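Local coordinates for ThiJ/PfpI family protein (Pseudomonas syringae pv. tomato, PDB 3EWN) that is of unknown function but belongs to the DJ-1/PfpI family, with the alpha/beta fold of the class I glutamine amidotransferase-like proteins, at residues Gly47-Ala52 with Ser184-Leu189; Thr86-Pro91 with Leu107-Asp112; Asp95-Ala100 with Ser127-Ala132. All coordinates share one frame; numbering follows the deposited sequence.

Contact 1: Gly47-Ala52 with Ser184-Leu189; sequences GSLMGA and SMVAEL
Leu49 reaches the helix with both arms of its fork. CD1 lies 3.7 Å from CD1 of Leu189, the two side chains crossing at about a right angle, while CD2 runs past Val186 CG1 at 4.2 Å, these two side chains pointing in opposite directions. Leu49 CG stands beside the backbone N, opposite the carbonyl carbon (chi1 -60°), and with the second torsion at 167° the fork is turned so that its methyls face residues about one helical turn apart. Val186 divides its branches likewise: CG1 takes Leu49, and CG2 meets Ser48 OG at 3.9 Å. That is a loose touch, since the hydroxyl is engaged by Met45 O just before the loop. Leu49 to Ala52 form a type II turn, closed by a weak bond from Ala52 N to Leu49 O, with Gly51 at the third position, where its positive phi (93°) suits a glycine. Tyr194 OH bonds to both Ser48 O and Met50 N, holding the loop's backbone beside the start of helix 192-201. The loop thus carries the chain from helix 36-46 into strand 53-58 against the end of helix 177-189, which rests on Tyr119 of strand 119-123 through Met185 and Leu189.

Contact 2: Thr86-Pro91 with Leu107-Asp112; sequences TVLFAP and LAFMAD
Leu88 and the selenomethionine Met110 bury equal amounts of surface here and pack strand against helix within a beta-alpha-beta crossover: strand 87-90 leads through helices 95-100 and 104-114 to its parallel neighbour, strand 119-123, as in three-layer alpha/beta sandwiches of the flavodoxin-like kind. The short segments run roughly antiparallel, at 147° with their axes 10.1 Å apart, and large side chains fill the interval. Met110 leaves its helix broadside to the strand, but two successive bends of the same sense (chi2 -59°, chi3 -72°) coil the chain round and deliver its terminal methyl to the sheet. There CE rests against the branch point of Leu88, 3.8 Å from CG, with SE 3.9 Å from Leu88 CD1. The two side chains cross at a slant, and the leucine touches the selenium as well as the methyl. Ala90, two residues along and on the same face of the strand, supplies a second support: its CB is 3.9 Å from Met110 CE. Leu29 of strand 25-29 and Ile129 and Leu130 of helix 126-132 also touch Met110, which makes it a joint between sheet and helices. Phe109 adds a smaller contact through CE2, 4.2 Å from Leu88 CD1, and stacks its ring with Phe78. CD2 of Leu88 meets both ends of Met110: the terminal methyl CE at 3.8 Å and, on the backbone, the carbonyl O at 3.7 Å.

Contact 3: Asp95-Ala100 with Ser127-Ala132; sequences DGTLAA and SLILGA
Thr97 OG1 is gripped from outside the two helices, by a hydrogen bond with Tyr31 OH and a weak one with Ser125 OG, while the same residue turns its methyl to Ile129. The division follows from the first torsion (-58°): OG1 stands beside the backbone N, and CG2 lies opposite that N, 4.2 Å from Ile129 CG1. The two side chains cross at about a right angle. Ile129 is extended at chi2 (172°), which carries CD1 forward to Ala100 CB at 4.0 Å. Thr97 and Ala100, one turn apart, thus both meet the end of the isoleucine. Leu98 begins by pointing away from its neighbour, yet its tip comes back far enough for CD2 to reach Leu128 CD1 at 4.2 Å; Phe233 of helix 231-240 touches both leucines. The short helices run almost parallel, at 14° with axes 9.2 Å apart. All five touching residues are buried, and the packing between them is apolar. A glycerol, probably from the crystallisation liquor, lies about 6 Å from the Thr97 side chain. Ser127 OG, bonded to Cys124 O and Thr142 O, ties the start of helix 126-132 to the turn before it. Strand 119-123, that tight turn with Cys124 and helix 126-132 form the strand-turn-helix that in DJ-1/PfpI relatives is the nucleophile elbow; a like role for Cys124 here is an inference from the family.

Contacts 2 and 3 belong to one buried region: their centres are about 11 Å apart, and Met110 packs on helix 126-132, so helices 104-114 and 126-132 share a core. Contact 1 lies towards the other end of the fold, only partly buried, about 25 Å from contact 3 between centres, though Met185 and Leu189 still touch Val87 and Thr86 of contact 2. All three rest mainly on apolar side chains. They differ in what they join: a loop and a helix in contact 1, strand and crossover helix in contact 2, two helices in contact 3. Polar bonds to the surroundings brace the loop backbone in contact 1 and the threonine hydroxyl in contact 3.

Contact 1: Gly47-Ala52 with Ser184-Leu189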
# COMPACT_ATOMS: atom_id res chain seq x y z
N GLY A 47 -7.45 -8.85 0.66
CA GLY A 47 -6.86 -9.79 1.60
C GLY A 47 -7.67 -9.96 2.87
O GLY A 47 -7.47 -10.92 3.61
N SER A 48 -8.60 -9.03 3.12
CA SER A 48 -9.43 -9.10 4.32
C SER A 48 -10.59 -10.09 4.16
O SER A 48 -11.24 -10.45 5.14
CB SER A 48 -10.02 -7.73 4.65
OG SER A 48 -11.11 -7.43 3.79
N LEU A 49 -10.84 -10.53 2.94
CA LEU A 49 -11.92 -11.46 2.64
C LEU A 49 -11.62 -12.91 3.07
O LEU A 49 -10.78 -13.57 2.47
CB LEU A 49 -12.22 -11.42 1.14
CG LEU A 49 -12.65 -10.06 0.58
CD1 LEU A 49 -12.60 -10.08 -0.94
CD2 LEU A 49 -14.05 -9.73 1.07
N MSE A 50 -12.32 -13.38 4.11
CA MSE A 50 -12.12 -14.75 4.60
C MSE A 50 -12.62 -15.77 3.58
O MSE A 50 -13.75 -15.68 3.10
CB MSE A 50 -12.88 -14.96 5.92
CG MSE A 50 -12.32 -14.19 7.10
SE MSE A 50 -13.54 -14.19 8.62
CE MSE A 50 -13.38 -16.05 9.08
N GLY A 51 -11.78 -16.75 3.25
CA GLY A 51 -12.17 -17.78 2.31
C GLY A 51 -11.81 -17.51 0.86
O GLY A 51 -11.80 -18.42 0.03
N ALA A 52 -11.49 -16.25 0.55
CA ALA A 52 -11.14 -15.88 -0.80
C ALA A 52 -9.73 -16.34 -1.14
O ALA A 52 -8.87 -16.44 -0.26
CB ALA A 52 -11.24 -14.37 -0.98
N SER A 184 -14.64 -0.39 -1.30
CA SER A 184 -15.92 -0.48 -1.97
C SER A 184 -16.11 -1.90 -2.51
O SER A 184 -17.22 -2.44 -2.47
CB SER A 184 -16.00 0.53 -3.12
OG SER A 184 -16.11 1.84 -2.61
N MSE A 185 -15.04 -2.51 -3.01
CA MSE A 185 -15.14 -3.87 -3.52
C MSE A 185 -15.49 -4.85 -2.40
O MSE A 185 -16.28 -5.78 -2.59
CB MSE A 185 -13.83 -4.30 -4.19
CG MSE A 185 -13.58 -3.68 -5.58
SE MSE A 185 -14.94 -4.09 -6.90
CE MSE A 185 -14.77 -5.99 -6.96
N VAL A 186 -14.91 -4.64 -1.22
CA VAL A 186 -15.20 -5.52 -0.09
C VAL A 186 -16.70 -5.50 0.24
O VAL A 186 -17.30 -6.53 0.52
CB VAL A 186 -14.40 -5.10 1.17
CG1 VAL A 186 -14.90 -5.87 2.39
CG2 VAL A 186 -12.91 -5.36 0.95
N ALA A 187 -17.31 -4.31 0.20
CA ALA A 187 -18.73 -4.20 0.50
C ALA A 187 -19.56 -4.84 -0.62
O ALA A 187 -20.58 -5.48 -0.36
CB ALA A 187 -19.12 -2.74 0.66
N GLU A 188 -19.11 -4.66 -1.86
CA GLU A 188 -19.79 -5.23 -3.02
C GLU A 188 -19.81 -6.76 -2.94
O GLU A 188 -20.84 -7.39 -3.16
CB GLU A 188 -19.07 -4.80 -4.31
CG GLU A 188 -19.56 -5.47 -5.60
CD GLU A 188 -21.00 -5.13 -5.95
OE1 GLU A 188 -21.49 -4.08 -5.49
OE2 GLU A 188 -21.63 -5.91 -6.69
N LEU A 189 -18.65 -7.33 -2.60
CA LEU A 189 -18.51 -8.78 -2.50
C LEU A 189 -19.19 -9.40 -1.27
O LEU A 189 -19.73 -10.51 -1.35
CB LEU A 189 -17.02 -9.14 -2.53
CG LEU A 189 -16.33 -8.77 -3.84
CD1 LEU A 189 -14.82 -8.93 -3.71
CD2 LEU A 189 -16.88 -9.64 -4.97

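Contact 2: Thr86-Pro91 with Leu107-Asp112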
# COMPACT_ATOMS: atom_id res chain seq x y z
N THR A 86 -13.70 -14.32 -10.00
CA THR A 86 -14.69 -13.44 -9.41
C THR A 86 -14.22 -12.03 -9.77
O THR A 86 -15.01 -11.17 -10.15
CB THR A 86 -14.72 -13.56 -7.88
OG1 THR A 86 -14.93 -14.93 -7.52
CG2 THR A 86 -15.83 -12.70 -7.30
N VAL A 87 -12.90 -11.83 -9.67
CA VAL A 87 -12.31 -10.53 -9.98
C VAL A 87 -11.00 -10.62 -10.75
O VAL A 87 -10.12 -11.42 -10.42
CB VAL A 87 -12.01 -9.73 -8.69
CG1 VAL A 87 -11.38 -8.39 -9.06
CG2 VAL A 87 -13.28 -9.53 -7.89
N LEU A 88 -10.89 -9.80 -11.79
CA LEU A 88 -9.66 -9.72 -12.59
C LEU A 88 -9.20 -8.30 -12.28
O LEU A 88 -9.99 -7.37 -12.36
CB LEU A 88 -9.95 -9.86 -14.09
CG LEU A 88 -8.75 -9.68 -15.02
CD1 LEU A 88 -7.65 -10.71 -14.70
CD2 LEU A 88 -9.20 -9.84 -16.46
N PHE A 89 -7.93 -8.13 -11.93
CA PHE A 89 -7.42 -6.81 -11.56
C PHE A 89 -6.06 -6.49 -12.16
O PHE A 89 -5.20 -7.35 -12.25
CB PHE A 89 -7.31 -6.73 -10.03
CG PHE A 89 -6.55 -5.54 -9.53
CD1 PHE A 89 -7.20 -4.34 -9.24
CD2 PHE A 89 -5.17 -5.61 -9.35
CE1 PHE A 89 -6.49 -3.24 -8.77
CE2 PHE A 89 -4.45 -4.51 -8.88
CZ PHE A 89 -5.11 -3.32 -8.60
N ALA A 90 -5.87 -5.22 -12.55
CA ALA A 90 -4.60 -4.78 -13.10
C ALA A 90 -4.14 -3.49 -12.44
O ALA A 90 -4.89 -2.52 -12.37
CB ALA A 90 -4.70 -4.58 -14.60
N PRO A 91 -2.89 -3.47 -11.93
CA PRO A 91 -2.33 -2.27 -11.29
C PRO A 91 -1.67 -1.39 -12.35
O PRO A 91 -1.53 -1.81 -13.50
CB PRO A 91 -1.30 -2.86 -10.32
CG PRO A 91 -0.75 -4.01 -11.12
CD PRO A 91 -2.02 -4.64 -11.71
N LEU A 107 -1.91 -9.31 -23.01
CA LEU A 107 -3.22 -8.90 -23.51
C LEU A 107 -4.13 -10.10 -23.75
O LEU A 107 -5.32 -10.05 -23.43
CB LEU A 107 -3.06 -8.10 -24.81
CG LEU A 107 -2.36 -6.74 -24.68
CD1 LEU A 107 -2.29 -6.07 -26.04
CD2 LEU A 107 -3.11 -5.86 -23.68
N ALA A 108 -3.58 -11.17 -24.31
CA ALA A 108 -4.36 -12.37 -24.59
C ALA A 108 -4.94 -12.92 -23.29
O ALA A 108 -6.10 -13.33 -23.25
CB ALA A 108 -3.49 -13.43 -25.26
N PHE A 109 -4.13 -12.93 -22.24
CA PHE A 109 -4.55 -13.42 -20.93
C PHE A 109 -5.66 -12.55 -20.37
O PHE A 109 -6.68 -13.05 -19.91
CB PHE A 109 -3.37 -13.42 -19.95
CG PHE A 109 -3.79 -13.56 -18.50
CD1 PHE A 109 -4.19 -14.79 -18.00
CD2 PHE A 109 -3.82 -12.45 -17.66
CE1 PHE A 109 -4.60 -14.92 -16.67
CE2 PHE A 109 -4.23 -12.56 -16.33
CZ PHE A 109 -4.63 -13.80 -15.84
N MSE A 110 -5.45 -11.24 -20.41
CA MSE A 110 -6.44 -10.30 -19.90
C MSE A 110 -7.74 -10.39 -20.67
O MSE A 110 -8.82 -10.36 -20.08
CB MSE A 110 -5.89 -8.87 -19.94
CG MSE A 110 -4.73 -8.61 -18.96
SE MSE A 110 -5.14 -8.91 -17.09
CE MSE A 110 -6.27 -7.39 -16.82
N ALA A 111 -7.65 -10.51 -21.99
CA ALA A 111 -8.84 -10.61 -22.83
C ALA A 111 -9.62 -11.88 -22.53
O ALA A 111 -10.85 -11.86 -22.43
CB ALA A 111 -8.45 -10.56 -24.31
N ASP A 112 -8.91 -13.00 -22.41
CA ASP A 112 -9.56 -14.27 -22.13
C ASP A 112 -10.25 -14.28 -20.77
O ASP A 112 -11.45 -14.52 -20.67
CB ASP A 112 -8.55 -15.41 -22.18
CG ASP A 112 -9.17 -16.75 -21.83
OD1 ASP A 112 -9.97 -17.26 -22.64
OD2 ASP A 112 -8.88 -17.27 -20.73

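Contact 3: Asp95-Ala100 with Ser127-Ala132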
# COMPACT_ATOMS: atom_id res chain seq x y z
N ASP A 95 6.33 3.26 -17.63
CA ASP A 95 6.91 2.50 -18.74
C ASP A 95 6.61 1.01 -18.61
O ASP A 95 6.42 0.33 -19.62
CB ASP A 95 8.42 2.73 -18.82
CG ASP A 95 8.78 4.09 -19.40
OD1 ASP A 95 7.93 4.70 -20.07
OD2 ASP A 95 9.93 4.54 -19.20
N GLY A 96 6.57 0.51 -17.38
CA GLY A 96 6.28 -0.89 -17.17
C GLY A 96 4.86 -1.24 -17.58
O GLY A 96 4.59 -2.34 -18.06
N THR A 97 3.96 -0.28 -17.38
CA THR A 97 2.55 -0.44 -17.71
C THR A 97 2.35 -0.40 -19.23
O THR A 97 1.53 -1.14 -19.77
CB THR A 97 1.72 0.68 -17.07
OG1 THR A 97 1.91 0.66 -15.65
CG2 THR A 97 0.24 0.50 -17.40
N LEU A 98 3.09 0.48 -19.90
CA LEU A 98 3.00 0.59 -21.35
C LEU A 98 3.51 -0.71 -21.96
O LEU A 98 2.96 -1.20 -22.95
CB LEU A 98 3.83 1.78 -21.84
CG LEU A 98 3.36 3.15 -21.34
CD1 LEU A 98 4.41 4.21 -21.68
CD2 LEU A 98 2.01 3.50 -21.97
N ALA A 99 4.57 -1.25 -21.37
CA ALA A 99 5.14 -2.50 -21.86
C ALA A 99 4.11 -3.62 -21.68
O ALA A 99 3.90 -4.42 -22.59
CB ALA A 99 6.42 -2.84 -21.09
N ALA A 100 3.49 -3.69 -20.52
CA ALA A 100 2.49 -4.72 -20.26
C ALA A 100 1.29 -4.57 -21.21
O ALA A 100 0.76 -5.56 -21.71
CB ALA A 100 2.02 -4.65 -18.81
N SER A 127 -5.84 0.82 -16.03
CA SER A 127 -6.95 0.84 -16.96
C SER A 127 -6.49 0.91 -18.42
O SER A 127 -7.28 0.70 -19.33
CB SER A 127 -7.91 2.00 -16.63
OG SER A 127 -7.23 3.19 -16.29
N LEU A 128 -5.21 1.21 -18.64
CA LEU A 128 -4.69 1.24 -20.01
C LEU A 128 -4.57 -0.21 -20.46
O LEU A 128 -4.75 -0.53 -21.63
CB LEU A 128 -3.30 1.90 -20.07
CG LEU A 128 -3.15 3.39 -19.72
CD1 LEU A 128 -1.67 3.77 -19.88
CD2 LEU A 128 -4.02 4.26 -20.62
N ILE A 129 -4.26 -1.09 -19.51
CA ILE A 129 -4.13 -2.51 -19.81
C ILE A 129 -5.51 -3.08 -20.13
O ILE A 129 -5.66 -3.84 -21.09
CB ILE A 129 -3.48 -3.28 -18.63
CG1 ILE A 129 -2.04 -2.81 -18.44
CG2 ILE A 129 -3.54 -4.79 -18.89
CD1 ILE A 129 -1.36 -3.36 -17.17
N LEU A 130 -6.52 -2.70 -19.33
CA LEU A 130 -7.88 -3.17 -19.56
C LEU A 130 -8.36 -2.70 -20.93
O LEU A 130 -9.02 -3.44 -21.67
CB LEU A 130 -8.85 -2.62 -18.50
CG LEU A 130 -8.67 -3.00 -17.03
CD1 LEU A 130 -9.85 -2.45 -16.24
CD2 LEU A 130 -8.59 -4.51 -16.88
N GLY A 131 -8.03 -1.46 -21.26
CA GLY A 131 -8.45 -0.91 -22.53
C GLY A 131 -7.75 -1.59 -23.70
O GLY A 131 -8.40 -1.96 -24.68
N ALA A 132 -6.44 -1.75 -23.60
CA ALA A 132 -5.68 -2.38 -24.67
C ALA A 132 -6.10 -3.84 -24.87
O ALA A 132 -5.93 -4.39 -25.96
CB ALA A 132 -4.18 -2.30 -24.37